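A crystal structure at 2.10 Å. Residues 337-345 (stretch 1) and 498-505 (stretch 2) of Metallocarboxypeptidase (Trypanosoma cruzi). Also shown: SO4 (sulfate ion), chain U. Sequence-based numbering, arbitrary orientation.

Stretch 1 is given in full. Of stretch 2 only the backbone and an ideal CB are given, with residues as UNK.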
ATOM      1  N   MET B 337      -1.672  -7.517 -38.551  1.00 29.34           N
ATOM      2  CA  MET B 337      -1.177  -7.416 -37.194  1.00 29.96           C
ATOM      3  C   MET B 337      -0.043  -8.377 -36.906  1.00 29.88           C
ATOM      4  O   MET B 337       0.832  -8.090 -36.105  1.00 29.71           O
ATOM      5  CB  MET B 337      -2.288  -7.557 -36.165  1.00 30.05           C
ATOM      6  CG  MET B 337      -3.243  -6.364 -36.163  1.00 29.33           C
ATOM      7  SD  MET B 337      -2.457  -4.783 -35.845  1.00 29.30           S
ATOM      8  CE  MET B 337      -1.569  -5.221 -34.369  1.00 27.46           C
ATOM      9  N   LYS B 338      -0.073  -9.552 -37.503  1.00 31.84           N
ATOM     10  CA  LYS B 338       1.082 -10.440 -37.411  1.00 31.89           C
ATOM     11  C   LYS B 338       2.358  -9.772 -37.938  1.00 31.92           C
ATOM     12  O   LYS B 338       3.442  -9.923 -37.379  1.00 31.24           O
ATOM     13  CB  LYS B 338       0.814 -11.746 -38.157  1.00 32.16           C
ATOM     14  CG  LYS B 338       1.968 -12.722 -38.080  1.00 33.07           C
ATOM     15  CD  LYS B 338       1.587 -14.040 -38.753  1.00 34.27           C
ATOM     16  CE  LYS B 338       2.789 -14.823 -39.186  1.00 37.48           C
ATOM     17  NZ  LYS B 338       2.328 -16.090 -39.917  1.00 40.33           N
ATOM     18  N   ARG B 339       2.227  -9.018 -39.016  1.00 33.13           N
ATOM     19  CA  ARG B 339       3.385  -8.368 -39.632  1.00 33.79           C
ATOM     20  C   ARG B 339       3.935  -7.274 -38.757  1.00 34.05           C
ATOM     21  O   ARG B 339       5.141  -7.130 -38.649  1.00 34.72           O
ATOM     22  CB  ARG B 339       3.042  -7.846 -41.021  1.00 34.32           C
ATOM     23  CG  ARG B 339       3.392  -8.841 -42.066  1.00 38.04           C
ATOM     24  CD  ARG B 339       2.291  -9.312 -42.950  1.00 42.09           C
ATOM     25  NE  ARG B 339       2.179  -8.582 -44.173  1.00 42.94           N
ATOM     26  CZ  ARG B 339       1.730  -9.041 -45.344  1.00 44.59           C
ATOM     27  NH1 ARG B 339       1.365 -10.302 -45.553  1.00 46.27           N
ATOM     28  NH2 ARG B 339       1.670  -8.198 -46.350  1.00 44.91           N
ATOM     29  N   VAL B 340       3.035  -6.535 -38.109  1.00 34.11           N
ATOM     30  CA  VAL B 340       3.397  -5.512 -37.129  1.00 33.50           C
ATOM     31  C   VAL B 340       4.086  -6.153 -35.885  1.00 34.13           C
ATOM     32  O   VAL B 340       5.183  -5.782 -35.512  1.00 34.23           O
ATOM     33  CB  VAL B 340       2.127  -4.708 -36.696  1.00 32.48           C
ATOM     34  CG1 VAL B 340       2.430  -3.771 -35.490  1.00 30.77           C
ATOM     35  CG2 VAL B 340       1.530  -3.948 -37.894  1.00 29.84           C
ATOM     36  N   ILE B 341       3.441  -7.121 -35.264  1.00 34.93           N
ATOM     37  CA  ILE B 341       3.926  -7.725 -34.016  1.00 35.78           C
ATOM     38  C   ILE B 341       5.217  -8.583 -34.206  1.00 36.51           C
ATOM     39  O   ILE B 341       6.004  -8.717 -33.244  1.00 37.80           O
ATOM     40  CB  ILE B 341       2.761  -8.553 -33.318  1.00 36.60           C
ATOM     41  CG1 ILE B 341       1.553  -7.684 -32.908  1.00 38.34           C
ATOM     42  CG2 ILE B 341       3.178  -9.322 -32.084  1.00 36.55           C
ATOM     43  CD1 ILE B 341       1.833  -6.651 -31.984  1.00 44.25           C
ATOM     44  N   GLN B 342       5.439  -9.159 -35.398  1.00 36.09           N
ATOM     45  CA  GLN B 342       6.621 -10.030 -35.661  1.00 36.63           C
ATOM     46  C   GLN B 342       7.692  -9.315 -36.468  1.00 38.40           C
ATOM     47  O   GLN B 342       8.603  -9.932 -36.992  1.00 39.83           O
ATOM     48  CB  GLN B 342       6.240 -11.308 -36.401  1.00 36.13           C
ATOM     49  CG  GLN B 342       5.426 -12.281 -35.536  1.00 33.14           C
ATOM     50  CD  GLN B 342       5.101 -13.577 -36.234  1.00 34.96           C
ATOM     51  OE1 GLN B 342       5.600 -13.865 -37.322  1.00 32.02           O
ATOM     52  NE2 GLN B 342       4.285 -14.399 -35.585  1.00 29.43           N
ATOM     53  N   ARG B 343       7.566  -8.002 -36.591  1.00 39.73           N
ATOM     54  CA  ARG B 343       8.514  -7.231 -37.405  1.00 39.73           C
ATOM     55  C   ARG B 343       9.911  -7.323 -36.811  1.00 37.93           C
ATOM     56  O   ARG B 343      10.060  -7.238 -35.605  1.00 38.59           O
ATOM     57  CB  ARG B 343       8.104  -5.763 -37.459  1.00 40.11           C
ATOM     58  CG  ARG B 343       8.861  -5.008 -38.554  1.00 41.42           C
ATOM     59  CD  ARG B 343       8.831  -3.529 -38.290  1.00 44.09           C
ATOM     60  NE  ARG B 343       7.948  -2.805 -39.194  1.00 47.44           N
ATOM     61  CZ  ARG B 343       6.772  -2.254 -38.875  1.00 50.10           C
ATOM     62  NH1 ARG B 343       6.239  -2.351 -37.634  1.00 51.52           N
ATOM     63  NH2 ARG B 343       6.120  -1.593 -39.827  1.00 50.64           N
ATOM     64  N   VAL B 344      10.899  -7.532 -37.671  1.00 37.37           N
ATOM     65  CA  VAL B 344      12.288  -7.676 -37.266  1.00 37.30           C
ATOM     66  C   VAL B 344      13.055  -6.446 -37.718  1.00 37.43           C
ATOM     67  O   VAL B 344      13.126  -6.150 -38.915  1.00 37.83           O
ATOM     68  CB  VAL B 344      12.920  -8.985 -37.804  1.00 36.92           C
ATOM     69  CG1 VAL B 344      14.403  -9.013 -37.514  1.00 35.30           C
ATOM     70  CG2 VAL B 344      12.230 -10.194 -37.147  1.00 34.73           C
ATOM     71  N   SER B 345      13.603  -5.729 -36.742  1.00 37.61           N
ATOM     72  CA  SER B 345      14.349  -4.497 -36.999  1.00 38.36           C
ATOM     73  C   SER B 345      15.406  -4.271 -35.927  1.00 38.11           C
ATOM     74  O   SER B 345      15.106  -3.785 -34.844  1.00 38.35           O
ATOM     75  CB  SER B 345      13.422  -3.290 -37.033  1.00 38.74           C
ATOM     76  OG  SER B 345      14.143  -2.239 -37.637  1.00 42.48           O
ATOM     77  N   UNK B 498      11.319 -21.248 -37.389  1.00 28.81           N
ATOM     78  CA  UNK B 498       9.983 -21.468 -37.873  1.00 29.96           C
ATOM     79  C   UNK B 498       9.142 -20.218 -37.977  1.00 30.04           C
ATOM     80  O   UNK B 498       8.366 -20.079 -38.921  1.00 30.03           O
ATOM     81  CB  UNK B 498       9.277 -22.476 -36.964  1.00 29.96           C
ATOM     82  N   UNK B 499       9.281 -19.338 -36.996  1.00 30.15           N
ATOM     83  CA  UNK B 499       8.497 -18.147 -36.958  1.00 30.66           C
ATOM     84  C   UNK B 499       9.071 -17.107 -37.928  1.00 31.45           C
ATOM     85  O   UNK B 499       8.331 -16.587 -38.755  1.00 31.28           O
ATOM     86  CB  UNK B 499       8.437 -17.599 -35.531  1.00 30.66           C
ATOM     87  N   UNK B 500      10.382 -16.825 -37.852  1.00 31.77           N
ATOM     88  CA  UNK B 500      10.948 -15.712 -38.619  1.00 32.11           C
ATOM     89  C   UNK B 500      11.493 -16.053 -40.002  1.00 33.34           C
ATOM     90  O   UNK B 500      11.432 -15.244 -40.933  1.00 31.61           O
ATOM     91  CB  UNK B 500      12.077 -15.079 -37.803  1.00 32.11           C
ATOM     92  N   UNK B 501      12.060 -17.238 -40.126  1.00 35.55           N
ATOM     93  CA  UNK B 501      12.688 -17.636 -41.341  1.00 37.26           C
ATOM     94  C   UNK B 501      11.675 -18.348 -42.243  1.00 38.74           C
ATOM     95  O   UNK B 501      11.701 -18.177 -43.462  1.00 39.33           O
ATOM     96  CB  UNK B 501      13.894 -18.530 -41.046  1.00 37.26           C
ATOM     97  N   UNK B 502      10.768 -19.125 -41.662  1.00 39.75           N
ATOM     98  CA  UNK B 502       9.740 -19.835 -42.445  1.00 40.73           C
ATOM     99  C   UNK B 502       8.332 -19.211 -42.342  1.00 42.16           C
ATOM    100  O   UNK B 502       7.382 -19.719 -42.947  1.00 42.42           O
ATOM    101  CB  UNK B 502       9.675 -21.293 -41.985  1.00 40.73           C
ATOM    102  N   UNK B 503       8.173 -18.136 -41.574  1.00 43.12           N
ATOM    103  CA  UNK B 503       6.877 -17.440 -41.500  1.00 43.81           C
ATOM    104  C   UNK B 503       5.719 -18.384 -41.106  1.00 44.60           C
ATOM    105  O   UNK B 503       4.584 -18.233 -41.598  1.00 44.04           O
ATOM    106  CB  UNK B 503       6.568 -16.785 -42.848  1.00 43.81           C
ATOM    107  N   UNK B 504       5.995 -19.350 -40.224  1.00 45.16           N
ATOM    108  CA  UNK B 504       5.008 -20.406 -39.928  1.00 45.39           C
ATOM    109  C   UNK B 504       4.041 -20.066 -38.775  1.00 46.94           C
ATOM    110  O   UNK B 504       3.115 -20.838 -38.473  1.00 47.86           O
ATOM    111  CB  UNK B 504       5.747 -21.702 -39.589  1.00 45.39           C
ATOM    112  N   UNK B 505       4.238 -18.921 -38.127  1.00 47.12           N
ATOM    113  CA  UNK B 505       3.245 -18.456 -37.151  1.00 46.93           C
ATOM    114  C   UNK B 505       3.930 -18.031 -35.915  1.00 46.70           C
ATOM    115  O   UNK B 505       4.841 -18.680 -35.472  1.00 47.05           O
ATOM    116  OXT UNK B 505       3.612 -17.011 -35.373  1.00 47.94           O
ATOM    117  CB  UNK B 505       2.209 -19.535 -36.831  1.00 46.93           C
TER
HETATM  118  S   SO4 U 611       1.662  -7.838 -49.840  1.00 71.32           S
HETATM  119  O1  SO4 U 611       0.267  -7.898 -50.297  1.00 70.95           O
HETATM  120  O2  SO4 U 611       2.565  -7.681 -50.984  1.00 71.51           O
HETATM  121  O3  SO4 U 611       1.850  -6.696 -48.954  1.00 70.48           O
HETATM  122  O4  SO4 U 611       1.992  -9.085 -49.151  1.00 71.41           O

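Position 498 lies in a helical turn (phi/psi -65/-39), and nothing of stretch 1 comes within 5.5 Å of its ideal CB. Almost any helix-tolerant residue would suit; the deposited one is Arg-498, which makes no contact with stretch 1.

At 499 the CA-to-CB bond points sideways, yet the ideal CB is 5.0 Å from Gln-342 OE1, and the terminal carboxylate of 505 lies on the same side. A long side chain could reach that charge: lysine or arginine would suit it electrostatically, glutamine as a neutral donor. The residue is Arg-499. Its NE donates to O of 505 at 3.2 Å with a nearly straight angle of 178°, and more weakly to OXT of 505 at 3.3 Å, within a salt bridge. Gln-342 NE2 donates to the same OXT at 2.7 Å (138°), so the carboxylate joins the two stretches.

Position 500 also points sideways, its ideal CB 4.9 Å from Val-344 CG2. That methyl group and Gln-342 CB offer an apolar surface, suited to leucine, methionine or an aromatic residue; the Gln-342 carbonyl O beside them is an acceptor, which the polarised C-H edge of an aromatic ring can also face. Tyr-500, with chi1 in m, brings CD1 to 3.4 Å from Val-344 CG2, while its ring edge meets the Gln-342 carbonyl (CE1 to O, 3.1 Å). A hydroxyl adds further reach: water 1 donates to both Tyr-500 OH (3.0 Å) and Ile-341 O (3.2 Å), bridging the stretches.

Positions 501 and 502 have no stretch 1 atom within 5.5 Å of their ideal CB atoms, so polar residues of many kinds would fit. Arg-501 and Asp-502 pair with each other: NH1 of Arg-501 donates to OD1 of Asp-502 at 3.2 Å and 176°.

At 503 phi turns positive (55/36), which favours glycine, asparagine or aspartate. The ideal CB is 5.2 Å from Lys-338 NZ, and that cation favours an acid. Asp-503 satisfies both considerations, although its salt bridge is long, 3.7 Å from OD1 to Lys-338 NZ; its backbone O is 3.5 Å from the same NZ.

The CA-to-CB bond of 504 points away from stretch 1, leaving the choice wide. The residue is Arg-504, whose side chain stays 6.6 Å from stretch 1 at its nearest, while its backbone N donates to Arg-498 O at 2.8 Å.

Position 505 has phi 133°, where a CB would jam against the preceding carbonyl O; this alone calls for glycine. Gly-505 places CA 3.8 Å from Lys-338 NZ, and its N donates to water 2 at 2.8 Å, which also contacts Gln-342 OE1 at 3.0 Å.

Stretch 2 (498-505) RRYRDDRG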
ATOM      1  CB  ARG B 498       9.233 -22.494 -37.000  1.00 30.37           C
ATOM      2  CG  ARG B 498       9.793 -23.893 -37.181  1.00 31.17           C
ATOM      3  CD  ARG B 498       9.288 -24.911 -36.154  1.00 32.41           C
ATOM      4  NE  ARG B 498      10.028 -26.168 -36.310  1.00 32.29           N
ATOM      5  CZ  ARG B 498      10.012 -27.174 -35.420  1.00 35.62           C
ATOM      6  NH1 ARG B 498       9.312 -27.096 -34.309  1.00 34.98           N
ATOM      7  NH2 ARG B 498      10.718 -28.265 -35.643  1.00 35.93           N
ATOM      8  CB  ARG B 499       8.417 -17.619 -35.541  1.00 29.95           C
ATOM      9  CG  ARG B 499       7.789 -16.237 -35.463  1.00 29.25           C
ATOM     10  CD  ARG B 499       7.425 -15.870 -34.043  1.00 29.40           C
ATOM     11  NE  ARG B 499       6.325 -16.659 -33.503  1.00 22.91           N
ATOM     12  CZ  ARG B 499       5.881 -16.567 -32.256  1.00 28.35           C
ATOM     13  NH1 ARG B 499       4.837 -17.304 -31.851  1.00 24.23           N
ATOM     14  NH2 ARG B 499       6.456 -15.711 -31.429  1.00 29.80           N
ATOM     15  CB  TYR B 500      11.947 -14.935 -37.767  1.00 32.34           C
ATOM     16  CG  TYR B 500      11.226 -14.279 -36.602  1.00 32.06           C
ATOM     17  CD1 TYR B 500      10.494 -13.106 -36.783  1.00 32.53           C
ATOM     18  CD2 TYR B 500      11.196 -14.878 -35.349  1.00 33.75           C
ATOM     19  CE1 TYR B 500       9.814 -12.528 -35.733  1.00 31.89           C
ATOM     20  CE2 TYR B 500      10.497 -14.311 -34.287  1.00 31.97           C
ATOM     21  CZ  TYR B 500       9.791 -13.154 -34.498  1.00 31.29           C
ATOM     22  OH  TYR B 500       9.084 -12.571 -33.478  1.00 32.96           O
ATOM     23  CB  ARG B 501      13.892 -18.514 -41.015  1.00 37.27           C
ATOM     24  CG  ARG B 501      14.764 -18.835 -42.209  1.00 38.36           C
ATOM     25  CD  ARG B 501      14.676 -20.271 -42.542  1.00 40.97           C
ATOM     26  NE  ARG B 501      15.623 -21.064 -41.803  1.00 40.11           N
ATOM     27  CZ  ARG B 501      15.395 -22.282 -41.301  1.00 41.98           C
ATOM     28  NH1 ARG B 501      14.212 -22.889 -41.345  1.00 41.44           N
ATOM     29  NH2 ARG B 501      16.383 -22.896 -40.694  1.00 41.42           N
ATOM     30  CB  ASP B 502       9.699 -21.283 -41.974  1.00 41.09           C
ATOM     31  CG  ASP B 502      11.062 -21.937 -42.041  1.00 40.61           C
ATOM     32  OD1 ASP B 502      11.849 -21.385 -42.790  1.00 42.16           O
ATOM     33  OD2 ASP B 502      11.365 -22.947 -41.342  1.00 39.68           O
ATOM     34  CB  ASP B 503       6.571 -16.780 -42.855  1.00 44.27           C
ATOM     35  CG  ASP B 503       5.440 -15.753 -42.778  1.00 46.06           C
ATOM     36  OD1 ASP B 503       5.366 -15.019 -41.767  1.00 52.69           O
ATOM     37  OD2 ASP B 503       4.635 -15.665 -43.738  1.00 50.70           O
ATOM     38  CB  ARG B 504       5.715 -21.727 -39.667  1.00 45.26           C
ATOM     39  CG  ARG B 504       6.471 -22.261 -40.916  1.00 44.41           C
ATOM     40  CD  ARG B 504       7.235 -23.554 -40.615  1.00 44.04           C
ATOM     41  NE  ARG B 504       6.344 -24.494 -39.937  1.00 43.42           N
ATOM     42  CZ  ARG B 504       6.702 -25.671 -39.430  1.00 43.75           C
ATOM     43  NH1 ARG B 504       7.960 -26.121 -39.542  1.00 43.05           N
ATOM     44  NH2 ARG B 504       5.777 -26.402 -38.825  1.00 39.44           N
TER
HETATM   45  O   HOH W   1       8.959  -9.748 -32.527  1.00 20.93           O
HETATM   46  O   HOH W   2       5.443 -16.496 -38.662  1.00 14.83           O
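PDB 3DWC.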